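PDB 1GYH: arabinan endo-1,5-alpha-l-arabinosidase A from Cellvibrio cellulosa, which hydrolyses the alpha-1,5-arabinofuranosyl bonds of linear arabinan in plant cell walls, releasing almost exclusively arabinotriose. Local coordinates for residues S188-I196 with L205-C213; R214-L222 with W257-A265. All coordinates share one frame; numbering follows the deposited sequence.

Both contacts belong to the five-bladed beta-propeller, and the chain makes them in series. Interaction 1 closes first: the chain runs out along strand 191-199, turns, and comes back along strand 202-209, so that 188-196 and 205-213 form a beta hairpin. R214 follows directly, and the loop 214-220 leads into strand 221-227, the next strand of the same sheet. Interaction 2 then closes a longer loop of 34 residues, carrying 214-222 onto 257-265, the first strand of the following sheet. It thus ties two blades together. The contacts meet where E192 OE2 bonds Y220 OH and where the backbone N of H262 bonds S208 OG.

Interaction 1 of 2, residues S188-I196 with L205-C213; sequences SAQIEAPFI and LFASWGLCC
E192 and S208 form one antiparallel hydrogen-bonded pair of this hairpin, with S208 N to E192 O at 2.9 Å, and F195 and F206 form the other, with F206 N to F195 O at 2.8 Å. Between them the register slips by one residue, a beta bulge at A193-P194. With G210 N bonding Q190 O at the open end, five backbone hydrogen bonds join 190-195 to 206-210.

Side-chain packing runs along the hairpin. The I191 chain is extended through chi1 (-179°) and chi2 (176°), so that CD1 reaches the edge of the W209 indole, in its plane and 3.9 Å from W209 NE1. In the bulge, P194 CB lies 3.8 Å from L205 CD1, which also touches I196 CG1. The extended Q190 chain lays its amide against L211, Q190 CD 3.5 Å from L211 CD2.

Two waters bridge the segments. One links A193 O to S208 OG, whose other partner is the backbone N of H262; the second lies 3.1 Å from E192 OE2, sits by G210 O as well, and accepts from C212 N. E192, the probable proton donor, is held by S146 at OE1 and Y220 at OE2.

The hairpin starts a four-stranded propeller blade: strand 221-227 flanks 202-209, L151 of strand 151-155 covers I191, P194 and A207, and strand 257-268 touches A193, F195 and F206.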
loop_
_atom_site.group_PDB
_atom_site.type_symbol
_atom_site.label_atom_id
_atom_site.label_comp_id
_atom_site.label_asym_id
_atom_site.label_seq_id
_atom_site.Cartn_x
_atom_site.Cartn_y
_atom_site.Cartn_z
ATOM N N SER A 188 11.799 16.679 -3.320
ATOM C CA SER A 188 10.644 17.407 -2.799
ATOM C C SER A 188 9.297 16.849 -3.298
ATOM O O SER A 188 8.253 17.374 -2.935
ATOM C CB SER A 188 10.731 18.885 -3.192
ATOM O OG SER A 188 10.753 19.019 -4.612
ATOM N N ALA A 189 9.352 15.805 -4.110
ATOM C CA ALA A 189 8.170 15.136 -4.656
ATOM C C ALA A 189 7.542 14.195 -3.576
ATOM O O ALA A 189 7.839 13.004 -3.523
ATOM C CB ALA A 189 8.572 14.381 -5.892
ATOM N N GLN A 190 6.710 14.760 -2.694
ATOM C CA GLN A 190 6.151 14.021 -1.566
ATOM C C GLN A 190 4.898 13.286 -2.047
ATOM O O GLN A 190 3.767 13.742 -1.826
ATOM C CB GLN A 190 5.851 14.959 -0.382
ATOM C CG GLN A 190 7.091 15.804 0.083
ATOM C CD GLN A 190 6.836 16.880 1.098
ATOM O OE1 GLN A 190 7.821 17.517 1.595
ATOM N NE2 GLN A 190 5.583 17.102 1.456
ATOM N N ILE A 191 5.143 12.178 -2.746
ATOM C CA ILE A 191 4.123 11.299 -3.290
ATOM C C ILE A 191 4.561 9.872 -3.143
ATOM O O ILE A 191 5.709 9.535 -3.472
ATOM C CB ILE A 191 3.814 11.605 -4.818
ATOM C CG1 ILE A 191 2.720 10.654 -5.328
ATOM C CG2 ILE A 191 5.077 11.529 -5.751
ATOM C CD1 ILE A 191 2.265 10.912 -6.740
ATOM N N GLU A 192 3.680 9.010 -2.643
ATOM C CA GLU A 192 4.005 7.580 -2.495
ATOM C C GLU A 192 2.758 6.690 -2.372
ATOM O O GLU A 192 1.635 7.175 -2.245
ATOM C CB GLU A 192 4.928 7.340 -1.256
ATOM C CG GLU A 192 4.287 7.598 0.101
ATOM C CD GLU A 192 5.259 7.524 1.274
ATOM O OE1 GLU A 192 6.502 7.346 1.036
ATOM O OE2 GLU A 192 4.773 7.658 2.443
ATOM N N ALA A 193 2.996 5.390 -2.340
ATOM C CA ALA A 193 2.021 4.387 -1.916
ATOM C C ALA A 193 0.798 4.316 -2.866
ATOM O O ALA A 193 -0.328 4.486 -2.423
ATOM C CB ALA A 193 1.566 4.641 -0.480
ATOM N N PRO A 194 1.014 3.980 -4.120
ATOM C CA PRO A 194 -0.129 3.885 -5.041
ATOM C C PRO A 194 -1.056 2.734 -4.652
ATOM O O PRO A 194 -0.621 1.691 -4.137
ATOM C CB PRO A 194 0.499 3.551 -6.368
ATOM C CG PRO A 194 1.772 2.784 -6.000
ATOM C CD PRO A 194 2.275 3.550 -4.752
ATOM N N PHE A 195 -2.349 2.902 -4.945
ATOM C CA PHE A 195 -3.258 1.759 -4.839
ATOM C C PHE A 195 -4.332 1.930 -5.900
ATOM O O PHE A 195 -4.868 3.029 -6.030
ATOM C CB PHE A 195 -3.870 1.631 -3.432
ATOM C CG PHE A 195 -4.598 0.319 -3.239
ATOM C CD1 PHE A 195 -5.921 0.155 -3.690
ATOM C CD2 PHE A 195 -3.936 -0.780 -2.722
ATOM C CE1 PHE A 195 -6.570 -1.071 -3.558
ATOM C CE2 PHE A 195 -4.558 -1.989 -2.566
ATOM C CZ PHE A 195 -5.897 -2.150 -2.979
ATOM N N ILE A 196 -4.579 0.887 -6.695
ATOM C CA ILE A 196 -5.584 0.964 -7.751
ATOM C C ILE A 196 -6.826 0.092 -7.471
ATOM O O ILE A 196 -6.717 -1.102 -7.173
ATOM C CB ILE A 196 -4.972 0.625 -9.083
ATOM C CG1 ILE A 196 -3.773 1.579 -9.368
ATOM C CG2 ILE A 196 -6.046 0.722 -10.222
ATOM C CD1 ILE A 196 -2.876 1.195 -10.498
ATOM N N LEU A 205 -6.822 5.497 -9.114
ATOM C CA LEU A 205 -5.477 5.499 -8.490
ATOM C C LEU A 205 -5.527 6.386 -7.283
ATOM O O LEU A 205 -5.756 7.609 -7.402
ATOM C CB LEU A 205 -4.415 6.001 -9.480
ATOM C CG LEU A 205 -3.005 6.275 -8.881
ATOM C CD1 LEU A 205 -2.447 5.052 -8.258
ATOM C CD2 LEU A 205 -2.101 6.801 -9.965
ATOM N N PHE A 206 -5.351 5.774 -6.118
ATOM C CA PHE A 206 -5.189 6.486 -4.881
ATOM C C PHE A 206 -3.664 6.656 -4.593
ATOM O O PHE A 206 -2.887 5.768 -4.870
ATOM C CB PHE A 206 -5.801 5.689 -3.708
ATOM C CG PHE A 206 -7.288 5.413 -3.847
ATOM C CD1 PHE A 206 -8.220 6.297 -3.361
ATOM C CD2 PHE A 206 -7.736 4.254 -4.457
ATOM C CE1 PHE A 206 -9.587 6.054 -3.520
ATOM C CE2 PHE A 206 -9.116 4.013 -4.607
ATOM C CZ PHE A 206 -10.017 4.894 -4.116
ATOM N N ALA A 207 -3.293 7.781 -4.006
ATOM C CA ALA A 207 -1.909 8.065 -3.637
ATOM C C ALA A 207 -1.866 8.936 -2.403
ATOM O O ALA A 207 -2.801 9.690 -2.103
ATOM C CB ALA A 207 -1.177 8.765 -4.805
ATOM N N SER A 208 -0.755 8.802 -1.663
ATOM C CA SER A 208 -0.521 9.575 -0.458
ATOM C C SER A 208 0.398 10.753 -0.795
ATOM O O SER A 208 1.432 10.568 -1.414
ATOM C CB SER A 208 0.063 8.661 0.630
ATOM O OG SER A 208 -0.870 7.680 1.091
ATOM N N TRP A 209 -0.001 11.960 -0.401
ATOM C CA TRP A 209 0.792 13.172 -0.590
ATOM C C TRP A 209 1.264 13.673 0.774
ATOM O O TRP A 209 0.595 13.481 1.816
ATOM C CB TRP A 209 -0.035 14.284 -1.269
ATOM C CG TRP A 209 -0.093 14.268 -2.797
ATOM C CD1 TRP A 209 0.367 13.294 -3.654
ATOM C CD2 TRP A 209 -0.701 15.262 -3.634
ATOM N NE1 TRP A 209 0.108 13.650 -4.960
ATOM C CE2 TRP A 209 -0.531 14.856 -4.973
ATOM C CE3 TRP A 209 -1.352 16.474 -3.386
ATOM C CZ2 TRP A 209 -0.992 15.613 -6.053
ATOM C CZ3 TRP A 209 -1.829 17.230 -4.470
ATOM C CH2 TRP A 209 -1.640 16.800 -5.776
ATOM N N GLY A 210 2.427 14.312 0.780
ATOM C CA GLY A 210 2.925 14.989 1.967
ATOM C C GLY A 210 3.791 14.087 2.843
ATOM O O GLY A 210 4.263 13.031 2.373
ATOM N N LEU A 211 3.955 14.473 4.117
ATOM C CA LEU A 211 4.873 13.780 5.027
ATOM C C LEU A 211 4.184 13.014 6.157
ATOM O O LEU A 211 3.471 13.590 6.982
ATOM C CB LEU A 211 5.864 14.772 5.643
ATOM C CG LEU A 211 6.744 15.566 4.679
ATOM C CD1 LEU A 211 7.722 16.473 5.454
ATOM C CD2 LEU A 211 7.502 14.656 3.750
ATOM N N CYS A 212 4.442 11.711 6.183
ATOM C CA CYS A 212 4.066 10.831 7.286
ATOM C C CYS A 212 5.063 10.884 8.458
ATOM O O CYS A 212 6.150 11.526 8.390
ATOM C CB CYS A 212 4.012 9.389 6.799
ATOM S SG CYS A 212 5.630 8.524 6.740
ATOM N N CYS A 213 4.652 10.271 9.558
ATOM C CA CYS A 213 5.586 9.853 10.607
ATOM C C CYS A 213 6.231 11.035 11.358
ATOM O O CYS A 213 7.342 10.885 11.866
ATOM C CB CYS A 213 6.699 8.977 9.980
ATOM S SG CYS A 213 6.330 7.810 8.602
HETATM O O HOH W 1 5.632 10.515 3.397
HETATM O O HOH W 2 -1.971 5.815 -0.468
#

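Interaction 2 of 2, residues R214-L222 with W257-A265; sequences RKGDSTYHL and WVGLGHNSA
K215 and G216 meet V258 through their carbonyl oxygens: the V258 side chain is rotated so that CG1 lies across from its amide nitrogen (chi1 -179°), which brings this methyl to 3.7 Å from K215 O. S218 comes next, its CB 3.6 Å from V258 O. A water bridges the two segments here, donating to V258 O at 2.7 Å and also to K215 O while accepting from S218 OG. The same OG accepts a bond from R214 N, which ties the turn together. Further along, H221 ND1 bonds T219 O, which helps to hold the imidazole.

Y220 makes the largest single contribution. Its carbonyl oxygen accepts the cross-segment backbone bond from L260 N, with Y220 O and L260 N 3.1 Å apart. Its ring runs past the 260-262 backbone, Y220 CD2 3.4 Å from L260 O and Y220 CE2 3.5 Å from H262 N. G259 and G261 present bare backbone to this segment, G259 beside S218 and the G261 backbone close to Y220 CE2. The Y220 and H262 side chains lie alongside each other, pointing the same way, Y220 OH 3.6 Å from H262 CB. Through its hydroxyl Y220 probably helps to position the proton donor, while H262 is a likely calcium ligand.

L222 ends the walk, setting CD2 3.4 Å from N263 OD1 and against G261 CA.

The contact bridges two blades: strand 221-227 sits between 202-209 and 248-251 in one sheet, whereas 257-268 leads the next, with 271-280 beside it and 191-199 touching H262, S264 and A265.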
loop_
_atom_site.group_PDB
_atom_site.type_symbol
_atom_site.label_atom_id
_atom_site.label_comp_id
_atom_site.label_asym_id
_atom_site.label_seq_id
_atom_site.Cartn_x
_atom_site.Cartn_y
_atom_site.Cartn_z
ATOM N N ARG A 214 5.591 12.207 11.433
ATOM C CA ARG A 214 6.165 13.337 12.180
ATOM C C ARG A 214 5.270 14.120 13.154
ATOM O O ARG A 214 5.369 15.372 13.288
ATOM C CB ARG A 214 6.981 14.295 11.315
ATOM C CG ARG A 214 6.350 14.884 10.164
ATOM C CD ARG A 214 7.182 14.597 8.937
ATOM N NE ARG A 214 8.433 15.369 8.829
ATOM C CZ ARG A 214 9.571 14.923 8.260
ATOM N NH1 ARG A 214 9.670 13.680 7.781
ATOM N NH2 ARG A 214 10.628 15.735 8.174
ATOM N N LYS A 215 4.500 13.353 13.914
ATOM C CA LYS A 215 3.781 13.886 15.051
ATOM C C LYS A 215 2.892 15.067 14.636
ATOM O O LYS A 215 2.156 14.973 13.631
ATOM C CB LYS A 215 4.773 14.276 16.163
ATOM C CG LYS A 215 5.907 13.263 16.362
ATOM C CD LYS A 215 5.437 11.867 16.686
ATOM C CE LYS A 215 5.564 11.531 18.135
ATOM N NZ LYS A 215 5.922 10.061 18.254
ATOM N N GLY A 216 2.986 16.165 15.382
ATOM C CA GLY A 216 2.170 17.348 15.182
ATOM C C GLY A 216 2.369 18.031 13.846
ATOM O O GLY A 216 1.559 18.871 13.473
ATOM N N ASP A 217 3.426 17.677 13.120
ATOM C CA ASP A 217 3.752 18.342 11.848
ATOM C C ASP A 217 3.422 17.502 10.615
ATOM O O ASP A 217 3.773 17.897 9.492
ATOM C CB ASP A 217 5.253 18.704 11.778
ATOM C CG ASP A 217 5.681 19.681 12.831
ATOM O OD1 ASP A 217 4.862 20.558 13.223
ATOM O OD2 ASP A 217 6.855 19.631 13.308
ATOM N N SER A 218 2.770 16.350 10.798
ATOM C CA SER A 218 2.464 15.488 9.658
ATOM C C SER A 218 1.451 16.168 8.736
ATOM O O SER A 218 0.510 16.802 9.214
ATOM C CB SER A 218 1.930 14.126 10.102
ATOM O OG SER A 218 2.886 13.402 10.872
ATOM N N THR A 219 1.682 16.064 7.435
ATOM C CA THR A 219 0.796 16.635 6.416
ATOM C C THR A 219 0.210 15.538 5.513
ATOM O O THR A 219 -0.449 15.842 4.522
ATOM C CB THR A 219 1.567 17.616 5.505
ATOM O OG1 THR A 219 2.693 16.950 4.906
ATOM C CG2 THR A 219 2.102 18.846 6.260
ATOM N N TYR A 220 0.486 14.281 5.848
ATOM C CA TYR A 220 0.074 13.106 5.066
ATOM C C TYR A 220 -1.460 13.135 4.820
ATOM O O TYR A 220 -2.239 13.366 5.730
ATOM C CB TYR A 220 0.413 11.826 5.814
ATOM C CG TYR A 220 0.874 10.597 5.056
ATOM C CD1 TYR A 220 1.812 10.666 4.040
ATOM C CD2 TYR A 220 0.462 9.335 5.461
ATOM C CE1 TYR A 220 2.267 9.529 3.387
ATOM C CE2 TYR A 220 0.923 8.168 4.817
ATOM C CZ TYR A 220 1.849 8.280 3.792
ATOM O OH TYR A 220 2.356 7.157 3.147
ATOM N N HIS A 221 -1.835 12.922 3.573
ATOM C CA HIS A 221 -3.265 12.856 3.162
ATOM C C HIS A 221 -3.426 12.093 1.854
ATOM O O HIS A 221 -2.435 11.716 1.216
ATOM C CB HIS A 221 -3.866 14.266 3.049
ATOM C CG HIS A 221 -3.266 15.121 1.970
ATOM N ND1 HIS A 221 -2.018 15.699 2.077
ATOM C CD2 HIS A 221 -3.765 15.520 0.771
ATOM C CE1 HIS A 221 -1.773 16.418 0.988
ATOM N NE2 HIS A 221 -2.833 16.348 0.194
ATOM N N LEU A 222 -4.684 11.848 1.458
ATOM C CA LEU A 222 -4.982 11.042 0.270
ATOM C C LEU A 222 -5.608 11.866 -0.847
ATOM O O LEU A 222 -6.511 12.672 -0.607
ATOM C CB LEU A 222 -5.935 9.915 0.629
ATOM C CG LEU A 222 -5.446 8.867 1.630
ATOM C CD1 LEU A 222 -6.537 7.839 1.918
ATOM C CD2 LEU A 222 -4.219 8.142 1.047
ATOM N N TRP A 257 -6.801 13.644 14.393
ATOM C CA TRP A 257 -6.103 12.688 13.527
ATOM C C TRP A 257 -5.139 13.469 12.637
ATOM O O TRP A 257 -5.529 14.037 11.608
ATOM C CB TRP A 257 -7.094 11.862 12.685
ATOM C CG TRP A 257 -8.012 11.139 13.555
ATOM C CD1 TRP A 257 -9.267 11.535 13.925
ATOM C CD2 TRP A 257 -7.744 9.922 14.272
ATOM N NE1 TRP A 257 -9.802 10.631 14.810
ATOM C CE2 TRP A 257 -8.888 9.643 15.064
ATOM C CE3 TRP A 257 -6.645 9.035 14.338
ATOM C CZ2 TRP A 257 -8.979 8.509 15.901
ATOM C CZ3 TRP A 257 -6.730 7.923 15.178
ATOM C CH2 TRP A 257 -7.906 7.667 15.944
ATOM N N VAL A 258 -3.870 13.560 13.062
ATOM C CA VAL A 258 -2.917 14.486 12.430
ATOM C C VAL A 258 -2.052 13.714 11.481
ATOM O O VAL A 258 -1.082 13.057 11.861
ATOM C CB VAL A 258 -2.129 15.287 13.481
ATOM C CG1 VAL A 258 -1.169 16.269 12.837
ATOM C CG2 VAL A 258 -3.080 16.042 14.355
ATOM N N GLY A 259 -2.469 13.736 10.223
ATOM C CA GLY A 259 -1.901 12.911 9.189
ATOM C C GLY A 259 -2.591 11.583 9.065
ATOM O O GLY A 259 -2.922 10.950 10.079
ATOM N N LEU A 260 -2.792 11.149 7.821
ATOM C CA LEU A 260 -3.421 9.860 7.558
ATOM C C LEU A 260 -3.132 9.441 6.142
ATOM O O LEU A 260 -2.799 10.263 5.328
ATOM C CB LEU A 260 -4.945 9.924 7.877
ATOM C CG LEU A 260 -5.842 11.000 7.221
ATOM C CD1 LEU A 260 -6.078 10.793 5.780
ATOM C CD2 LEU A 260 -7.205 10.998 7.978
ATOM N N GLY A 261 -3.179 8.159 5.827
ATOM C CA GLY A 261 -2.839 7.746 4.494
ATOM C C GLY A 261 -2.344 6.316 4.358
ATOM O O GLY A 261 -2.698 5.431 5.160
ATOM N N HIS A 262 -1.527 6.123 3.327
ATOM C CA HIS A 262 -1.026 4.825 2.834
ATOM C C HIS A 262 -2.139 3.792 2.796
ATOM O O HIS A 262 -2.154 2.856 3.594
ATOM C CB HIS A 262 0.193 4.271 3.613
ATOM C CG HIS A 262 0.946 3.238 2.815
ATOM N ND1 HIS A 262 2.273 3.388 2.461
ATOM C CD2 HIS A 262 0.517 2.124 2.185
ATOM C CE1 HIS A 262 2.640 2.376 1.697
ATOM N NE2 HIS A 262 1.588 1.596 1.512
ATOM N N ASN A 263 -3.091 4.012 1.892
ATOM C CA ASN A 263 -4.337 3.259 1.906
ATOM C C ASN A 263 -4.363 2.045 1.018
ATOM O O ASN A 263 -3.536 1.863 0.128
ATOM C CB ASN A 263 -5.524 4.173 1.490
ATOM C CG ASN A 263 -5.577 4.402 0.033
ATOM O OD1 ASN A 263 -4.762 5.157 -0.487
ATOM N ND2 ASN A 263 -6.514 3.718 -0.677
ATOM N N SER A 264 -5.379 1.227 1.261
ATOM C CA SER A 264 -5.851 0.233 0.327
ATOM C C SER A 264 -7.394 0.488 0.195
ATOM O O SER A 264 -7.944 1.386 0.850
ATOM C CB SER A 264 -5.516 -1.190 0.796
ATOM O OG SER A 264 -5.831 -1.423 2.197
ATOM N N ALA A 265 -8.052 -0.325 -0.632
ATOM C CA ALA A 265 -9.493 -0.149 -0.952
ATOM C C ALA A 265 -10.003 -1.457 -1.551
ATOM O O ALA A 265 -9.273 -2.143 -2.287
ATOM C CB ALA A 265 -9.710 1.002 -1.903
HETATM O O HOH W 3 1.381 12.707 12.993
#